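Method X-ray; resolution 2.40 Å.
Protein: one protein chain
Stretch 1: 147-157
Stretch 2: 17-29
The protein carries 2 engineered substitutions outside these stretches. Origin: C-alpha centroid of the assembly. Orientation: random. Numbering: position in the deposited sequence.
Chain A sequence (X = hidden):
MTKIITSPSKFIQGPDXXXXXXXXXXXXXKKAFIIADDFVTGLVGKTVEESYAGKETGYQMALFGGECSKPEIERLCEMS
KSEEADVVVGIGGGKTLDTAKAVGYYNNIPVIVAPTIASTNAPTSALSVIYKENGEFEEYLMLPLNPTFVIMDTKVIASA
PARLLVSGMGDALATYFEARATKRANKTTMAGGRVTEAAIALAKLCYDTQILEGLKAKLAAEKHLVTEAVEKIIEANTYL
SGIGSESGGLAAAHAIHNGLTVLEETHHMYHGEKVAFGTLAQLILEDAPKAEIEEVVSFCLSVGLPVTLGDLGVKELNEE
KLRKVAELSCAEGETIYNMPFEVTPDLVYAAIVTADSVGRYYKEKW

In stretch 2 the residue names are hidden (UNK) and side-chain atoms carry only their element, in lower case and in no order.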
# COMPACT_ATOMS: atom_id res chain seq x y z
N PRO A 147 11.97 -4.48 -4.26
CA PRO A 147 11.99 -5.93 -4.51
C PRO A 147 12.21 -6.24 -5.98
O PRO A 147 11.70 -5.51 -6.84
CB PRO A 147 10.59 -6.39 -4.08
CG PRO A 147 9.78 -5.14 -3.90
CD PRO A 147 10.75 -4.08 -3.52
N THR A 148 12.97 -7.30 -6.26
CA THR A 148 13.36 -7.62 -7.63
C THR A 148 12.13 -7.83 -8.54
O THR A 148 12.02 -7.17 -9.57
CB THR A 148 14.29 -8.86 -7.68
OG1 THR A 148 15.16 -8.87 -6.53
CG2 THR A 148 15.14 -8.87 -8.95
N PHE A 149 11.21 -8.72 -8.15
CA PHE A 149 9.96 -8.95 -8.88
C PHE A 149 8.78 -8.73 -7.94
O PHE A 149 8.82 -9.13 -6.78
CB PHE A 149 9.79 -10.40 -9.41
CG PHE A 149 10.83 -10.88 -10.40
CD1 PHE A 149 11.76 -10.04 -11.01
CD2 PHE A 149 10.82 -12.23 -10.77
CE1 PHE A 149 12.70 -10.55 -11.91
CE2 PHE A 149 11.75 -12.73 -11.68
CZ PHE A 149 12.69 -11.89 -12.25
N VAL A 150 7.72 -8.14 -8.48
CA VAL A 150 6.40 -8.14 -7.87
C VAL A 150 5.48 -8.94 -8.80
O VAL A 150 5.44 -8.66 -10.00
CB VAL A 150 5.87 -6.71 -7.68
CG1 VAL A 150 4.49 -6.73 -7.02
CG2 VAL A 150 6.86 -5.89 -6.87
N ILE A 151 4.77 -9.93 -8.25
CA ILE A 151 3.89 -10.81 -9.02
C ILE A 151 2.46 -10.75 -8.49
O ILE A 151 2.23 -11.05 -7.33
CB ILE A 151 4.40 -12.27 -9.00
CG1 ILE A 151 5.75 -12.35 -9.74
CG2 ILE A 151 3.38 -13.21 -9.66
CD1 ILE A 151 6.39 -13.71 -9.72
N MET A 152 1.51 -10.37 -9.36
CA MET A 152 0.10 -10.24 -8.99
C MET A 152 -0.74 -11.33 -9.67
O MET A 152 -1.02 -11.27 -10.87
CB MET A 152 -0.44 -8.85 -9.39
CG MET A 152 0.37 -7.66 -8.90
SD MET A 152 0.68 -7.61 -7.12
CE MET A 152 -0.91 -7.08 -6.47
N ASP A 153 -1.11 -12.35 -8.89
CA ASP A 153 -2.00 -13.41 -9.36
C ASP A 153 -3.42 -12.91 -9.15
O ASP A 153 -3.95 -12.96 -8.04
CB ASP A 153 -1.76 -14.71 -8.59
CG ASP A 153 -2.45 -15.92 -9.23
OD1 ASP A 153 -3.61 -15.82 -9.68
OD2 ASP A 153 -1.80 -16.99 -9.27
N THR A 154 -4.02 -12.40 -10.23
CA THR A 154 -5.31 -11.73 -10.13
C THR A 154 -6.45 -12.68 -9.76
O THR A 154 -7.43 -12.25 -9.16
CB THR A 154 -5.64 -10.99 -11.44
OG1 THR A 154 -5.61 -11.90 -12.53
CG2 THR A 154 -4.62 -9.91 -11.67
N LYS A 155 -6.30 -13.96 -10.10
CA LYS A 155 -7.27 -14.98 -9.72
C LYS A 155 -7.26 -15.20 -8.22
O LYS A 155 -8.31 -15.23 -7.59
CB LYS A 155 -6.97 -16.30 -10.44
CG LYS A 155 -8.06 -17.35 -10.31
CD LYS A 155 -7.53 -18.75 -10.63
CE LYS A 155 -8.67 -19.75 -10.76
NZ LYS A 155 -8.25 -20.93 -11.56
N VAL A 156 -6.08 -15.35 -7.63
CA VAL A 156 -5.95 -15.47 -6.18
C VAL A 156 -6.45 -14.19 -5.49
O VAL A 156 -7.21 -14.28 -4.53
CB VAL A 156 -4.51 -15.80 -5.75
CG1 VAL A 156 -4.35 -15.71 -4.23
CG2 VAL A 156 -4.12 -17.18 -6.25
N ILE A 157 -6.06 -13.03 -6.01
CA ILE A 157 -6.43 -11.73 -5.42
C ILE A 157 -7.95 -11.50 -5.41
O ILE A 157 -8.49 -10.99 -4.42
CB ILE A 157 -5.71 -10.55 -6.11
CG1 ILE A 157 -4.21 -10.59 -5.79
CG2 ILE A 157 -6.29 -9.19 -5.70
CD1 ILE A 157 -3.35 -9.88 -6.81
N UNK A 17 -0.89 -16.62 -12.13
CA UNK A 17 0.56 -16.36 -12.17
C UNK A 17 1.40 -17.22 -11.19
O UNK A 17 2.55 -17.56 -11.51
o UNK A 17 2.40 -15.24 -14.79
c UNK A 17 0.84 -14.87 -11.89
c UNK A 17 1.52 -14.03 -12.96
o UNK A 17 0.47 -14.24 -15.09
c UNK A 17 1.44 -14.55 -14.37
N UNK A 18 0.85 -17.56 -10.03
CA UNK A 18 1.56 -18.43 -9.07
C UNK A 18 1.84 -19.83 -9.63
O UNK A 18 2.80 -20.48 -9.20
c UNK A 18 2.16 -16.82 -6.49
c UNK A 18 0.79 -18.55 -7.74
c UNK A 18 -0.05 -17.54 -5.59
c UNK A 18 0.76 -17.30 -6.85
N UNK A 19 1.03 -20.29 -10.60
CA UNK A 19 1.27 -21.56 -11.28
C UNK A 19 2.54 -21.53 -12.14
O UNK A 19 3.01 -22.58 -12.54
o UNK A 19 0.09 -21.25 -13.39
c UNK A 19 0.07 -21.96 -12.16
N UNK A 20 3.05 -20.34 -12.45
CA UNK A 20 4.34 -20.18 -13.13
C UNK A 20 5.43 -19.63 -12.20
O UNK A 20 6.46 -19.11 -12.68
c UNK A 20 3.00 -18.76 -16.53
c UNK A 20 4.19 -19.24 -14.35
n UNK A 20 1.60 -18.91 -16.97
n UNK A 20 0.63 -17.44 -15.43
c UNK A 20 3.37 -19.81 -15.49
c UNK A 20 0.53 -18.29 -16.44
n UNK A 20 -0.67 -18.55 -16.94
N UNK A 21 5.25 -19.77 -10.88
CA UNK A 21 6.21 -19.21 -9.93
C UNK A 21 7.62 -19.74 -10.17
O UNK A 21 8.59 -18.97 -10.11
c UNK A 21 6.73 -18.96 -7.37
c UNK A 21 5.79 -19.48 -8.48
c UNK A 21 7.00 -17.46 -7.53
c UNK A 21 6.14 -19.25 -6.00
N UNK A 22 7.73 -21.04 -10.45
CA UNK A 22 9.02 -21.69 -10.74
C UNK A 22 9.73 -21.10 -11.95
O UNK A 22 10.94 -20.98 -11.94
c UNK A 22 8.85 -23.21 -10.92
o UNK A 22 8.15 -23.52 -12.10
N UNK A 23 8.98 -20.71 -12.97
CA UNK A 23 9.58 -20.03 -14.13
C UNK A 23 10.23 -18.70 -13.73
O UNK A 23 11.31 -18.35 -14.24
c UNK A 23 8.56 -19.83 -15.23
N UNK A 24 9.59 -17.97 -12.81
CA UNK A 24 10.12 -16.68 -12.33
C UNK A 24 11.30 -16.84 -11.35
O UNK A 24 12.33 -16.18 -11.52
c UNK A 24 5.94 -14.94 -14.68
c UNK A 24 9.00 -15.80 -11.74
c UNK A 24 5.61 -15.64 -13.53
c UNK A 24 6.59 -15.91 -12.58
c UNK A 24 7.92 -15.48 -12.76
c UNK A 24 7.24 -14.48 -14.87
o UNK A 24 4.97 -14.65 -15.62
c UNK A 24 8.22 -14.77 -13.92
N UNK A 25 11.18 -17.74 -10.36
CA UNK A 25 12.31 -17.97 -9.43
C UNK A 25 13.55 -18.51 -10.14
O UNK A 25 14.66 -18.10 -9.81
c UNK A 25 10.80 -18.38 -7.42
c UNK A 25 11.98 -18.91 -8.23
o UNK A 25 11.71 -20.24 -8.69
N UNK A 26 13.35 -19.38 -11.13
CA UNK A 26 14.45 -19.90 -11.97
C UNK A 26 15.25 -18.82 -12.73
O UNK A 26 16.42 -19.01 -13.00
c UNK A 26 13.47 -22.31 -12.33
c UNK A 26 13.93 -20.99 -12.95
o UNK A 26 14.14 -23.90 -10.71
o UNK A 26 15.75 -22.84 -11.77
c UNK A 26 14.54 -23.07 -11.56
N UNK A 27 14.62 -17.69 -13.08
CA UNK A 27 15.34 -16.56 -13.70
C UNK A 27 16.32 -15.87 -12.76
O UNK A 27 17.27 -15.25 -13.21
n UNK A 27 11.54 -15.17 -16.72
n UNK A 27 11.00 -12.98 -17.34
n UNK A 27 9.69 -14.74 -18.05
c UNK A 27 13.48 -15.96 -15.38
c UNK A 27 12.71 -14.79 -15.95
c UNK A 27 10.75 -14.30 -17.37
c UNK A 27 14.36 -15.51 -14.23
N UNK A 28 16.07 -15.95 -11.45
CA UNK A 28 16.88 -15.29 -10.42
C UNK A 28 17.83 -16.21 -9.68
O UNK A 28 18.88 -15.75 -9.24
c UNK A 28 14.06 -13.04 -8.96
c UNK A 28 15.92 -12.36 -10.52
c UNK A 28 15.96 -14.60 -9.40
c UNK A 28 15.08 -13.51 -9.99
N UNK A 29 17.46 -17.48 -9.51
CA UNK A 29 18.34 -18.46 -8.88
C UNK A 29 17.89 -19.92 -8.99
O UNK A 29 16.81 -20.23 -9.50

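Position 17 carries three carbons in a row, the third bearing two oxygens, so it is a glutamate. Its CB lies 3.8 Å from Ile151 CG2, while the carboxylate end leads away from the strand; this is Glu17. Position 18 has four carbons forked at the second. Its backbone N donates to Asp153 OD2 (2.8 Å, 167°), and a branch end meets Val156, as suits Leu18; Leu18 CD1 lies 4.1 Å from Val156 CG2. Position 19, one carbon and then one oxygen, makes no contact with the strand and is Ser19.

At position 20 three carbons lead to a nitrogen and then to a carbon with two more nitrogens. This guanidinium marks Arg20, which reaches back within its own stretch: its NH1 forms a salt bridge with Glu17 OE1 at 2.9 Å. Position 21 again shows four carbons forked at the second, with a branch end near Ile151, and is Leu21; Leu21 CD1 comes to 4.4 Å from Ile151 CD1, a loose apolar contact. Positions 22 and 23 have no partner in stretch 1. One carbon and one oxygen make the former Ser22, and a lone carbon makes the latter Ala23.

Position 24 has one carbon followed by a six-carbon ring bearing an oxygen, hence Tyr24. Its CD2 packs 3.6 Å from Ile151 CD1, and its OH donates to Glu17 OE1 (2.8 Å), so the same carboxylate oxygen that meets Arg20 also holds the phenol. Position 25, where a single carbon carries one oxygen and one carbon, is Thr25, with its CB directed away from the strand. Three carbons ending in two oxygens identify position 26 as Glu26, out of reach of stretch 1.

Position 27 repeats the guanidinium pattern. Its CB sits 4.5 Å from Phe149 CZ, at the ring edge, and the residue is Arg27. Position 28 has four carbons forked at the second, and one terminal carbon lies over a face of the Phe149 ring: this is Leu28, whose CD1 is 3.7 Å from the ring centroid in a CH-pi contact. Its CD2 meets Thr148 CG2 at 3.9 Å. Position 29 has no side-chain atoms and is Gly29.

The helix runs nearly antiparallel to strand 149-153, at 177°, so its later residues meet the strand's start and residues 17 and 18 meet its end. Phe149 and Ile151, alternate strand residues facing the helix, supply most of the apolar packing, with Val156 against Leu18 adding to it. Asp153 fastens the far end: OD2 accepts from Leu18 N, while OD1 accepts from Val156 N (3.2 Å) and caps the helix that follows.

Stretch 2 (17-29) ELSRLSAYTERLG
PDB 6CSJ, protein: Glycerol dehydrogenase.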